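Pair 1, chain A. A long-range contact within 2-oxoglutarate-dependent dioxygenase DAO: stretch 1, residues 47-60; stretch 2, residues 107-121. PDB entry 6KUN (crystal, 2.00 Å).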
# COMPACT_ATOMS: atom_id res chain seq x y z
N ALA A 47 -4.12 -6.76 -1.05
CA ALA A 47 -4.69 -5.76 -0.15
C ALA A 47 -5.46 -6.43 0.98
O ALA A 47 -5.40 -6.01 2.14
CB ALA A 47 -5.63 -4.83 -0.94
N GLU A 48 -6.21 -7.45 0.66
CA GLU A 48 -6.97 -8.14 1.70
C GLU A 48 -6.04 -8.81 2.71
O GLU A 48 -6.34 -8.83 3.92
CB GLU A 48 -7.90 -9.17 1.05
CG GLU A 48 -8.87 -8.55 0.08
CD GLU A 48 -9.64 -9.56 -0.72
OE1 GLU A 48 -9.50 -10.77 -0.45
OE2 GLU A 48 -10.39 -9.15 -1.64
N MET A 49 -4.90 -9.33 2.25
CA MET A 49 -3.96 -9.99 3.15
C MET A 49 -3.26 -8.98 4.05
O MET A 49 -3.01 -9.26 5.23
CB MET A 49 -2.93 -10.77 2.34
CG MET A 49 -1.92 -11.47 3.18
SD MET A 49 -2.79 -12.71 4.17
CE MET A 49 -1.37 -13.52 4.91
N LYS A 50 -2.90 -7.81 3.52
CA LYS A 50 -2.28 -6.79 4.37
C LYS A 50 -3.18 -6.45 5.55
O LYS A 50 -2.71 -6.33 6.69
CB LYS A 50 -1.98 -5.53 3.54
CG LYS A 50 -1.24 -4.46 4.31
CD LYS A 50 -1.15 -3.13 3.55
CE LYS A 50 -0.31 -3.24 2.28
NZ LYS A 50 -0.61 -2.13 1.32
N ALA A 51 -4.49 -6.33 5.31
CA ALA A 51 -5.44 -6.06 6.38
C ALA A 51 -5.58 -7.26 7.32
O ALA A 51 -5.59 -7.10 8.54
CB ALA A 51 -6.79 -5.70 5.77
N ALA A 52 -5.69 -8.46 6.77
CA ALA A 52 -5.86 -9.65 7.60
C ALA A 52 -4.66 -9.85 8.52
O ALA A 52 -4.83 -10.13 9.71
CB ALA A 52 -6.05 -10.89 6.72
N VAL A 53 -3.45 -9.70 8.00
CA VAL A 53 -2.27 -9.88 8.85
C VAL A 53 -2.24 -8.84 9.96
O VAL A 53 -1.86 -9.14 11.11
CB VAL A 53 -1.00 -9.83 7.99
CG1 VAL A 53 0.23 -9.90 8.89
CG2 VAL A 53 -0.96 -11.03 7.03
N ARG A 54 -2.59 -7.60 9.64
CA ARG A 54 -2.67 -6.58 10.67
C ARG A 54 -3.78 -6.86 11.67
O ARG A 54 -3.59 -6.61 12.86
CB ARG A 54 -2.84 -5.21 10.02
CG ARG A 54 -1.46 -4.57 9.74
CD ARG A 54 -1.39 -3.73 8.49
NE ARG A 54 -2.57 -2.89 8.31
CZ ARG A 54 -2.64 -1.87 7.45
NH1 ARG A 54 -1.60 -1.55 6.69
NH2 ARG A 54 -3.76 -1.17 7.36
N ALA A 55 -4.89 -7.45 11.22
CA ALA A 55 -5.95 -7.87 12.13
C ALA A 55 -5.47 -8.98 13.06
O ALA A 55 -5.73 -8.94 14.27
CB ALA A 55 -7.17 -8.33 11.33
N LEU A 56 -4.73 -9.95 12.54
CA LEU A 56 -4.19 -11.00 13.37
C LEU A 56 -3.29 -10.42 14.45
O LEU A 56 -3.36 -10.83 15.62
CB LEU A 56 -3.40 -12.00 12.53
CG LEU A 56 -4.20 -13.01 11.75
CD1 LEU A 56 -3.19 -13.88 11.01
CD2 LEU A 56 -5.14 -13.79 12.68
N PHE A 57 -2.37 -9.54 14.06
CA PHE A 57 -1.44 -9.02 15.07
C PHE A 57 -2.11 -8.01 16.00
O PHE A 57 -1.59 -7.76 17.09
CB PHE A 57 -0.22 -8.41 14.43
CG PHE A 57 0.76 -9.42 13.94
CD1 PHE A 57 1.36 -10.30 14.82
CD2 PHE A 57 1.06 -9.50 12.61
CE1 PHE A 57 2.24 -11.25 14.36
CE2 PHE A 57 1.98 -10.43 12.15
CZ PHE A 57 2.55 -11.32 13.03
N ASP A 58 -3.25 -7.46 15.60
CA ASP A 58 -4.00 -6.58 16.49
C ASP A 58 -4.93 -7.33 17.44
O ASP A 58 -5.65 -6.71 18.22
CB ASP A 58 -4.82 -5.57 15.69
CG ASP A 58 -3.96 -4.43 15.15
OD1 ASP A 58 -2.81 -4.25 15.62
OD2 ASP A 58 -4.46 -3.72 14.26
N LEU A 59 -4.95 -8.65 17.37
CA LEU A 59 -5.80 -9.43 18.26
C LEU A 59 -5.40 -9.20 19.72
O LEU A 59 -4.24 -8.91 20.02
CB LEU A 59 -5.68 -10.90 17.91
CG LEU A 59 -6.48 -11.44 16.72
CD1 LEU A 59 -6.09 -12.89 16.44
CD2 LEU A 59 -7.98 -11.33 17.00
N PRO A 60 -6.34 -9.34 20.66
CA PRO A 60 -5.95 -9.33 22.08
C PRO A 60 -5.02 -10.47 22.41
O PRO A 60 -5.00 -11.52 21.75
CB PRO A 60 -7.30 -9.49 22.82
CG PRO A 60 -8.31 -8.92 21.87
CD PRO A 60 -7.80 -9.30 20.49
N LEU A 107 -7.40 -21.27 13.48
CA LEU A 107 -7.08 -19.92 13.92
C LEU A 107 -8.26 -19.31 14.64
O LEU A 107 -9.40 -19.39 14.18
CB LEU A 107 -6.73 -19.04 12.73
CG LEU A 107 -5.33 -19.16 12.17
CD1 LEU A 107 -5.33 -18.41 10.84
CD2 LEU A 107 -4.31 -18.58 13.10
N ASP A 108 -7.99 -18.68 15.76
CA ASP A 108 -9.02 -17.90 16.44
C ASP A 108 -9.06 -16.50 15.79
O ASP A 108 -8.28 -15.61 16.14
CB ASP A 108 -8.72 -17.82 17.93
CG ASP A 108 -9.78 -17.06 18.67
OD1 ASP A 108 -10.81 -16.68 18.06
OD2 ASP A 108 -9.57 -16.86 19.87
N ALA A 109 -9.93 -16.33 14.84
CA ALA A 109 -10.02 -15.09 14.09
C ALA A 109 -11.32 -15.12 13.33
O ALA A 109 -11.89 -16.20 13.13
CB ALA A 109 -8.85 -14.98 13.11
N PRO A 110 -11.75 -14.01 12.74
CA PRO A 110 -13.00 -14.02 11.98
C PRO A 110 -12.86 -14.90 10.73
O PRO A 110 -11.75 -15.05 10.19
CB PRO A 110 -13.23 -12.54 11.62
CG PRO A 110 -12.38 -11.78 12.60
CD PRO A 110 -11.17 -12.65 12.82
N PRO A 111 -13.94 -15.52 10.28
CA PRO A 111 -13.86 -16.34 9.07
C PRO A 111 -13.17 -15.65 7.90
O PRO A 111 -12.40 -16.33 7.19
CB PRO A 111 -15.34 -16.65 8.76
CG PRO A 111 -16.15 -16.10 9.93
CD PRO A 111 -15.24 -15.65 10.98
N HIS A 112 -13.40 -14.36 7.66
CA HIS A 112 -12.84 -13.77 6.44
C HIS A 112 -11.32 -13.66 6.55
O HIS A 112 -10.61 -13.81 5.55
CB HIS A 112 -13.48 -12.41 6.13
CG HIS A 112 -13.08 -11.31 7.05
ND1 HIS A 112 -11.92 -10.58 6.89
CD2 HIS A 112 -13.67 -10.82 8.17
CE1 HIS A 112 -11.82 -9.69 7.86
NE2 HIS A 112 -12.87 -9.81 8.65
N VAL A 113 -10.79 -13.48 7.77
CA VAL A 113 -9.35 -13.48 7.97
C VAL A 113 -8.78 -14.85 7.67
O VAL A 113 -7.81 -14.98 6.90
CB VAL A 113 -9.01 -13.00 9.39
CG1 VAL A 113 -7.52 -13.09 9.68
CG2 VAL A 113 -9.51 -11.53 9.56
N ARG A 114 -9.41 -15.92 8.22
CA ARG A 114 -8.95 -17.28 8.00
C ARG A 114 -8.91 -17.64 6.52
O ARG A 114 -7.95 -18.24 6.04
CB ARG A 114 -9.86 -18.27 8.77
CG ARG A 114 -9.91 -17.98 10.32
CD ARG A 114 -10.99 -18.80 11.07
NE ARG A 114 -11.32 -20.02 10.34
CZ ARG A 114 -12.54 -20.40 9.96
NH1 ARG A 114 -13.61 -19.68 10.28
NH2 ARG A 114 -12.68 -21.53 9.28
N GLU A 115 -9.95 -17.28 5.78
CA GLU A 115 -10.01 -17.57 4.36
C GLU A 115 -8.92 -16.82 3.60
O GLU A 115 -8.37 -17.37 2.64
CB GLU A 115 -11.38 -17.18 3.78
CG GLU A 115 -11.48 -17.39 2.24
CD GLU A 115 -12.78 -16.89 1.60
OE1 GLU A 115 -13.67 -16.37 2.32
OE2 GLU A 115 -12.92 -17.03 0.35
N THR A 116 -8.66 -15.56 3.97
CA THR A 116 -7.67 -14.76 3.27
C THR A 116 -6.28 -15.32 3.50
O THR A 116 -5.50 -15.48 2.56
CB THR A 116 -7.69 -13.29 3.74
OG1 THR A 116 -8.94 -12.68 3.43
CG2 THR A 116 -6.55 -12.47 3.08
N VAL A 117 -5.99 -15.70 4.74
CA VAL A 117 -4.71 -16.29 5.06
C VAL A 117 -4.53 -17.59 4.28
O VAL A 117 -3.46 -17.86 3.72
CB VAL A 117 -4.56 -16.51 6.57
CG1 VAL A 117 -3.30 -17.36 6.87
CG2 VAL A 117 -4.47 -15.21 7.28
N LYS A 118 -5.59 -18.38 4.22
CA LYS A 118 -5.52 -19.64 3.49
C LYS A 118 -5.19 -19.39 2.03
O LYS A 118 -4.30 -20.05 1.46
CB LYS A 118 -6.84 -20.39 3.63
CG LYS A 118 -6.88 -21.75 2.98
CD LYS A 118 -8.18 -22.49 3.33
CE LYS A 118 -8.19 -23.88 2.71
NZ LYS A 118 -8.91 -24.86 3.55
N ALA A 119 -5.89 -18.45 1.39
CA ALA A 119 -5.68 -18.19 -0.02
C ALA A 119 -4.26 -17.68 -0.27
O ALA A 119 -3.59 -18.13 -1.22
CB ALA A 119 -6.72 -17.19 -0.55
N TYR A 120 -3.81 -16.77 0.57
CA TYR A 120 -2.49 -16.25 0.49
C TYR A 120 -1.43 -17.34 0.64
O TYR A 120 -0.56 -17.41 -0.15
CB TYR A 120 -2.26 -15.09 1.44
CG TYR A 120 -1.36 -14.06 0.91
CD1 TYR A 120 -1.84 -13.14 0.06
CD2 TYR A 120 -0.03 -14.02 1.23
CE1 TYR A 120 -1.06 -12.18 -0.44
CE2 TYR A 120 0.78 -13.04 0.71
CZ TYR A 120 0.23 -12.12 -0.12
OH TYR A 120 0.88 -11.12 -0.72
N ALA A 121 -1.52 -18.16 1.65
CA ALA A 121 -0.52 -19.22 1.87
C ALA A 121 -0.44 -20.11 0.63
O ALA A 121 0.66 -20.39 0.11
CB ALA A 121 -0.86 -20.05 3.11

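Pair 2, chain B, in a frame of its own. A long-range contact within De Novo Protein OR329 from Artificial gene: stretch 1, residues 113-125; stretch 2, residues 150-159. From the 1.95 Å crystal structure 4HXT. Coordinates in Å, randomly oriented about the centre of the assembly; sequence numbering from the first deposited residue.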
# COMPACT_ATOMS: atom_id res chain seq x y z
N ILE B 113 6.56 -11.97 5.63
CA ILE B 113 5.82 -11.87 4.38
C ILE B 113 5.03 -10.56 4.42
O ILE B 113 4.98 -9.83 3.44
CB ILE B 113 4.84 -13.07 4.22
CG1 ILE B 113 5.63 -14.35 3.92
CG2 ILE B 113 3.83 -12.78 3.12
CD1 ILE B 113 4.80 -15.63 3.98
N ALA B 114 4.43 -10.27 5.58
CA ALA B 114 3.62 -9.07 5.75
C ALA B 114 4.40 -7.75 5.66
O ALA B 114 3.80 -6.68 5.56
CB ALA B 114 2.88 -9.13 7.07
N SER B 115 5.73 -7.82 5.70
CA SER B 115 6.54 -6.61 5.59
C SER B 115 6.76 -6.32 4.11
O SER B 115 7.43 -5.35 3.76
CB SER B 115 7.89 -6.79 6.30
OG SER B 115 8.70 -7.72 5.61
N GLY B 116 6.20 -7.17 3.26
CA GLY B 116 6.35 -7.00 1.83
C GLY B 116 5.30 -6.12 1.17
O GLY B 116 4.64 -5.33 1.85
N PRO B 117 5.13 -6.23 -0.15
CA PRO B 117 4.15 -5.46 -0.93
C PRO B 117 2.72 -5.67 -0.44
O PRO B 117 2.45 -6.64 0.28
CB PRO B 117 4.34 -5.99 -2.35
CG PRO B 117 5.77 -6.40 -2.36
CD PRO B 117 5.92 -7.10 -1.04
N ASP B 118 1.82 -4.78 -0.83
CA ASP B 118 0.42 -4.89 -0.43
C ASP B 118 -0.20 -6.21 -0.88
O ASP B 118 -1.07 -6.75 -0.20
CB ASP B 118 -0.41 -3.73 -1.00
CG ASP B 118 -0.26 -2.45 -0.20
OD1 ASP B 118 0.21 -2.52 0.96
OD2 ASP B 118 -0.62 -1.37 -0.72
N GLU B 119 0.23 -6.73 -2.03
CA GLU B 119 -0.30 -7.99 -2.53
C GLU B 119 0.05 -9.14 -1.59
O GLU B 119 -0.71 -10.10 -1.45
CB GLU B 119 0.23 -8.30 -3.93
CG GLU B 119 -0.29 -7.38 -5.03
CD GLU B 119 -1.77 -7.59 -5.32
OE1 GLU B 119 -2.29 -8.68 -5.04
OE2 GLU B 119 -2.42 -6.66 -5.85
N ALA B 120 1.21 -9.05 -0.93
CA ALA B 120 1.63 -10.10 -0.01
C ALA B 120 0.75 -10.08 1.24
O ALA B 120 0.36 -11.12 1.76
CB ALA B 120 3.10 -9.91 0.37
N ILE B 121 0.43 -8.88 1.71
CA ILE B 121 -0.41 -8.73 2.89
C ILE B 121 -1.83 -9.23 2.57
O ILE B 121 -2.47 -9.89 3.38
CB ILE B 121 -0.46 -7.26 3.35
CG1 ILE B 121 0.94 -6.82 3.80
CG2 ILE B 121 -1.47 -7.09 4.47
CD1 ILE B 121 1.04 -5.37 4.18
N LYS B 122 -2.31 -8.91 1.37
CA LYS B 122 -3.64 -9.33 0.95
C LYS B 122 -3.74 -10.86 0.97
O LYS B 122 -4.77 -11.41 1.34
CB LYS B 122 -3.94 -8.82 -0.46
CG LYS B 122 -5.28 -9.30 -1.02
CD LYS B 122 -5.59 -8.66 -2.36
CE LYS B 122 -6.82 -9.29 -3.00
NZ LYS B 122 -8.02 -9.15 -2.15
N ALA B 123 -2.67 -11.53 0.56
CA ALA B 123 -2.66 -12.99 0.55
C ALA B 123 -2.93 -13.52 1.96
O ALA B 123 -3.70 -14.46 2.15
CB ALA B 123 -1.32 -13.50 0.03
N ILE B 124 -2.29 -12.90 2.95
CA ILE B 124 -2.48 -13.31 4.34
C ILE B 124 -3.90 -13.06 4.81
O ILE B 124 -4.48 -13.89 5.51
CB ILE B 124 -1.51 -12.56 5.28
CG1 ILE B 124 -0.07 -12.88 4.91
CG2 ILE B 124 -1.79 -12.96 6.73
CD1 ILE B 124 0.95 -12.06 5.69
N VAL B 125 -4.46 -11.91 4.44
CA VAL B 125 -5.82 -11.57 4.82
C VAL B 125 -6.82 -12.55 4.20
O VAL B 125 -7.70 -13.08 4.88
CB VAL B 125 -6.20 -10.14 4.38
CG1 VAL B 125 -7.67 -9.87 4.69
CG2 VAL B 125 -5.31 -9.12 5.08
N ARG B 150 3.91 -8.73 15.97
CA ARG B 150 4.75 -8.14 14.94
C ARG B 150 4.09 -8.34 13.57
O ARG B 150 4.09 -7.43 12.74
CB ARG B 150 6.15 -8.77 14.93
CG ARG B 150 7.08 -8.17 13.87
CD ARG B 150 8.53 -8.63 14.03
NE ARG B 150 8.75 -10.01 13.60
CZ ARG B 150 9.15 -10.35 12.37
NH1 ARG B 150 9.38 -9.42 11.46
NH2 ARG B 150 9.33 -11.63 12.07
N ALA B 151 3.52 -9.52 13.34
CA ALA B 151 2.86 -9.79 12.07
C ALA B 151 1.67 -8.84 11.89
O ALA B 151 1.49 -8.27 10.82
CB ALA B 151 2.38 -11.25 12.03
N LEU B 152 0.87 -8.69 12.94
CA LEU B 152 -0.29 -7.81 12.87
C LEU B 152 0.12 -6.36 12.65
O LEU B 152 -0.56 -5.63 11.92
CB LEU B 152 -1.13 -7.95 14.15
CG LEU B 152 -1.91 -9.27 14.23
CD1 LEU B 152 -2.60 -9.37 15.57
CD2 LEU B 152 -2.93 -9.34 13.09
N ALA B 153 1.22 -5.94 13.26
CA ALA B 153 1.70 -4.57 13.08
C ALA B 153 2.07 -4.35 11.61
O ALA B 153 1.77 -3.30 11.03
CB ALA B 153 2.92 -4.31 13.98
N ASN B 154 2.71 -5.34 11.00
CA ASN B 154 3.10 -5.22 9.60
C ASN B 154 1.88 -5.25 8.70
O ASN B 154 1.79 -4.50 7.73
CB ASN B 154 4.07 -6.34 9.22
CG ASN B 154 5.41 -6.20 9.91
OD1 ASN B 154 5.68 -5.18 10.54
ND2 ASN B 154 6.27 -7.21 9.78
N ILE B 155 0.94 -6.14 9.02
CA ILE B 155 -0.28 -6.23 8.24
C ILE B 155 -1.02 -4.89 8.28
O ILE B 155 -1.55 -4.44 7.27
CB ILE B 155 -1.19 -7.35 8.79
CG1 ILE B 155 -0.57 -8.72 8.47
CG2 ILE B 155 -2.60 -7.23 8.23
CD1 ILE B 155 -1.28 -9.89 9.11
N ALA B 156 -1.02 -4.26 9.45
CA ALA B 156 -1.70 -2.98 9.64
C ALA B 156 -1.06 -1.82 8.87
O ALA B 156 -1.62 -0.72 8.83
CB ALA B 156 -1.77 -2.64 11.13
N SER B 157 0.10 -2.05 8.27
CA SER B 157 0.75 -1.00 7.50
C SER B 157 0.33 -1.10 6.04
O SER B 157 0.78 -0.33 5.20
CB SER B 157 2.28 -1.13 7.59
OG SER B 157 2.73 -2.25 6.86
N GLY B 158 -0.55 -2.05 5.74
CA GLY B 158 -0.99 -2.24 4.37
C GLY B 158 -2.24 -1.47 3.97
O GLY B 158 -2.54 -0.42 4.53
N PRO B 159 -3.00 -1.98 2.99
CA PRO B 159 -4.22 -1.32 2.52
C PRO B 159 -5.34 -1.28 3.55
O PRO B 159 -5.27 -1.94 4.59
CB PRO B 159 -4.59 -2.11 1.27
CG PRO B 159 -4.09 -3.48 1.60
CD PRO B 159 -2.75 -3.22 2.23
O HOH W 1 4.39 -3.92 4.76

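What backbone arrangement do the two pairs share? In each, two helical segments cross at a steep angle, with N-to-C directions 122° apart in pair 1 and 124° apart in pair 2. The axes approach to 9.3 Å in pair 1 and 11.0 Å in pair 2. Fourteen central residues superpose with an RMSD of 0.7 Å, placing E48(A) to L56(A) on P117(B) to V125(B), and P110(A) to T116(A) on L152(B) to G158(B). The match covers different local structure: T116(A) lies within a continuing helix, whereas G158(B) closes a type I beta turn begun at I155(B).

How is the centre of the crossing filled? In pair 1 the small residue is A52(A), whose CB lies 4.0 Å from CG1 of V113(A) and 4.0 Å from CG2 of T116(A). The matching position in pair 2 is I121(B), and its partners differ accordingly. Its CG2 sits 3.9 Å from CG2 of I155(B), the counterpart of V113(A), while its CD1 reaches to 3.7 Å from CA of G158(B), the counterpart of T116(A). An ideal CB on G158(B) would come within 2.8 Å of I121(B) CD1, so the bare glycine leaves room for the longer side chain. Alanine against threonine thus corresponds to isoleucine against glycine.

What happens at M49(A) and its counterpart D118(B)? The methionine lies over one face of the Y120(A) ring, its CG 3.5 Å from the ring centroid and nearly on the ring normal, a CH-pi contact; its CA is also 3.6 Å from T116(A) CG2. D118(B) instead brings OD1 to 3.6 Å from CA of G158(B) and 3.3 Å from CD of P159(B). These are close packing contacts, without a hydrogen bond.

How do the contacts extend from the centre, and does polarity contribute? At A55(A), CB is 4.3 Å from V113(A) CG2; the matching I124(B) puts CG2 3.9 Å from CD1 of I155(B). In pair 1, L56(A) points its CA-to-CB bond sideways, yet its CD2 comes within 3.9 Å of both A109(A) CB and V113(A) CG1. In pair 2, A114(B), which precedes the helix, also packs here, its CB 3.7 Å from I155(B) CG1. No direct hydrogen bond crosses either contact. In pair 1 T116(A) OG1 donates to H112(A) O within its own helix, at 2.9 Å; in pair 2 a water bridges the stretches, lying 2.9 Å from A114(B) O and 3.2 Å from both G116(B) O and S157(B) OG; with two hydrogens it can donate to at most two of the three at a time.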